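PDB 2ZK9: protein-glutaminase from Chryseobacterium proteolyticum, which hydrolyses the side-chain amide of glutamine residues in proteins, deamidating them to glutamate with release of ammonia. Local coordinates for residues 104-109 / 115-120. Numbering follows the deposited sequence.
Sequences PSLFSS and TAWRNA
F107 and A120 meet where a loop packs against the helix that follows it, an example of a short helix whose contacts with its preceding loop, between 104-109 and 115-120, are mainly apolar. The far end of the phenyl ring does the touching: CZ of F107 lies 3.5 Å from CB of A120, and its neighbour CE2 comes within 3.8 Å of CA of W117. CZ also approaches the carbonyl O of A116 at 3.7 Å, an oxygen already bonded by the backbone N of A120. Against the indole, CE2 of F107 arrives at the edge, close to the ring plane, 4.1 Å from CD1 of W117. L106 adds a second contact through one branch, CD1, which sits 3.9 Å from NE1 of W117 and touches A120 CB more loosely. With CG of F107 anti to its own carbonyl carbon (chi1 -63°), the ring extends from the loop to the helix. Shortening F107 to an alanine would probably open a gap beside A120 and take the phenyl contact from the CD1 edge of the indole. The indole is positioned from outside the pair: NE1 of W117 donates to D103 OD2, while D103 OD1 bonds S105 OG, so one carboxylate ties the tryptophan to the start of the loop. Both segments belong to the glutaminase family region, of the papain-like CA clan. Here W117 rests on V65 of strand 61-66 and on A85 and the H83 ring (planes about 35° apart) of strand 82-91, which S105 and L106 also touch, so helix 114-120 packs on the mixed sheet beside the loop after strand 97-102.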
loop_
_atom_site.group_PDB
_atom_site.type_symbol
_atom_site.label_atom_id
_atom_site.label_comp_id
_atom_site.label_asym_id
_atom_site.label_seq_id
_atom_site.Cartn_x
_atom_site.Cartn_y
_atom_site.Cartn_z
ATOM N N PRO A 104 1.422 -4.945 -3.430
ATOM C CA PRO A 104 1.897 -5.335 -4.774
ATOM C C PRO A 104 2.853 -4.391 -5.430
ATOM O O PRO A 104 3.403 -4.751 -6.477
ATOM C CB PRO A 104 0.576 -5.462 -5.556
ATOM C CG PRO A 104 -0.452 -5.811 -4.551
ATOM C CD PRO A 104 -0.056 -4.934 -3.379
ATOM N N SER A 105 3.082 -3.200 -4.914
ATOM C CA SER A 105 4.150 -2.351 -5.453
ATOM C C SER A 105 5.551 -2.896 -5.144
ATOM O O SER A 105 6.467 -2.560 -5.841
ATOM C CB SER A 105 4.020 -0.886 -5.056
ATOM O OG SER A 105 4.350 -0.605 -3.684
ATOM N N LEU A 106 5.657 -3.719 -4.111
ATOM C CA LEU A 106 6.915 -4.334 -3.688
ATOM C C LEU A 106 6.888 -5.850 -3.776
ATOM O O LEU A 106 7.959 -6.442 -3.913
ATOM C CB LEU A 106 7.319 -3.862 -2.298
ATOM C CG LEU A 106 7.614 -2.367 -2.186
ATOM C CD1 LEU A 106 7.904 -2.014 -0.727
ATOM C CD2 LEU A 106 8.751 -1.952 -3.081
ATOM N N PHE A 107 5.757 -6.478 -3.570
ATOM C CA PHE A 107 5.596 -7.908 -3.500
ATOM C C PHE A 107 4.379 -8.295 -4.315
ATOM O O PHE A 107 3.232 -8.348 -3.840
ATOM C CB PHE A 107 5.479 -8.366 -2.040
ATOM C CG PHE A 107 6.721 -8.073 -1.263
ATOM C CD1 PHE A 107 7.773 -8.954 -1.265
ATOM C CD2 PHE A 107 6.810 -6.919 -0.503
ATOM C CE1 PHE A 107 8.904 -8.741 -0.521
ATOM C CE2 PHE A 107 7.945 -6.648 0.226
ATOM C CZ PHE A 107 8.963 -7.569 0.246
ATOM N N SER A 108 4.600 -8.602 -5.570
ATOM C CA SER A 108 3.521 -8.864 -6.504
ATOM C C SER A 108 2.846 -10.226 -6.385
ATOM O O SER A 108 1.776 -10.441 -6.960
ATOM C CB SER A 108 4.078 -8.774 -7.955
ATOM O OG SER A 108 5.230 -9.589 -8.117
ATOM N N SER A 109 3.466 -11.148 -5.638
ATOM C CA SER A 109 3.011 -12.525 -5.641
ATOM C C SER A 109 2.117 -12.902 -4.482
ATOM O O SER A 109 1.441 -13.915 -4.583
ATOM C CB SER A 109 4.177 -13.528 -5.744
ATOM O OG SER A 109 4.790 -13.419 -7.023
ATOM N N THR A 115 8.043 -7.607 8.602
ATOM C CA THR A 115 9.497 -7.472 8.640
ATOM C C THR A 115 10.071 -7.627 7.242
ATOM O O THR A 115 10.971 -6.835 6.897
ATOM C CB THR A 115 10.107 -8.502 9.587
ATOM O OG1 THR A 115 9.562 -9.770 9.184
ATOM C CG2 THR A 115 9.713 -8.245 11.027
ATOM N N ALA A 116 9.563 -8.528 6.407
ATOM C CA ALA A 116 10.058 -8.595 5.027
ATOM C C ALA A 116 9.740 -7.329 4.268
ATOM O O ALA A 116 10.547 -6.816 3.469
ATOM C CB ALA A 116 9.444 -9.801 4.345
ATOM N N TRP A 117 8.557 -6.795 4.503
ATOM C CA TRP A 117 8.124 -5.575 3.844
ATOM C C TRP A 117 9.017 -4.380 4.184
ATOM O O TRP A 117 9.465 -3.653 3.302
ATOM C CB TRP A 117 6.672 -5.315 4.170
ATOM C CG TRP A 117 6.106 -4.071 3.562
ATOM C CD1 TRP A 117 5.789 -3.837 2.255
ATOM C CD2 TRP A 117 5.775 -2.892 4.283
ATOM N NE1 TRP A 117 5.270 -2.580 2.121
ATOM C CE2 TRP A 117 5.247 -1.958 3.338
ATOM C CE3 TRP A 117 5.842 -2.496 5.617
ATOM C CZ2 TRP A 117 4.816 -0.707 3.709
ATOM C CZ3 TRP A 117 5.425 -1.252 5.985
ATOM C CH2 TRP A 117 4.907 -0.346 5.049
ATOM N N ARG A 118 9.221 -4.173 5.480
ATOM C CA ARG A 118 10.071 -3.032 5.858
ATOM C C ARG A 118 11.467 -3.180 5.286
ATOM O O ARG A 118 12.103 -2.213 4.875
ATOM C CB ARG A 118 10.124 -2.864 7.359
ATOM C CG ARG A 118 8.769 -2.386 7.942
ATOM C CD ARG A 118 8.916 -1.867 9.384
ATOM N NE ARG A 118 9.471 -2.843 10.307
ATOM C CZ ARG A 118 8.755 -3.766 10.909
ATOM N NH1 ARG A 118 7.456 -3.897 10.729
ATOM N NH2 ARG A 118 9.389 -4.624 11.746
ATOM N N ASN A 119 11.981 -4.433 5.259
ATOM C CA ASN A 119 13.322 -4.624 4.670
ATOM C C ASN A 119 13.343 -4.272 3.181
ATOM O O ASN A 119 14.381 -3.748 2.733
ATOM C CB ASN A 119 13.753 -6.063 4.956
ATOM C CG ASN A 119 15.158 -6.313 4.459
ATOM O OD1 ASN A 119 15.300 -7.053 3.478
ATOM N ND2 ASN A 119 16.153 -5.728 5.059
ATOM N N ALA A 120 12.261 -4.495 2.433
ATOM C CA ALA A 120 12.203 -4.075 1.045
ATOM C C ALA A 120 12.146 -2.586 0.879
ATOM O O ALA A 120 12.366 -2.087 -0.238
ATOM C CB ALA A 120 11.019 -4.727 0.351
#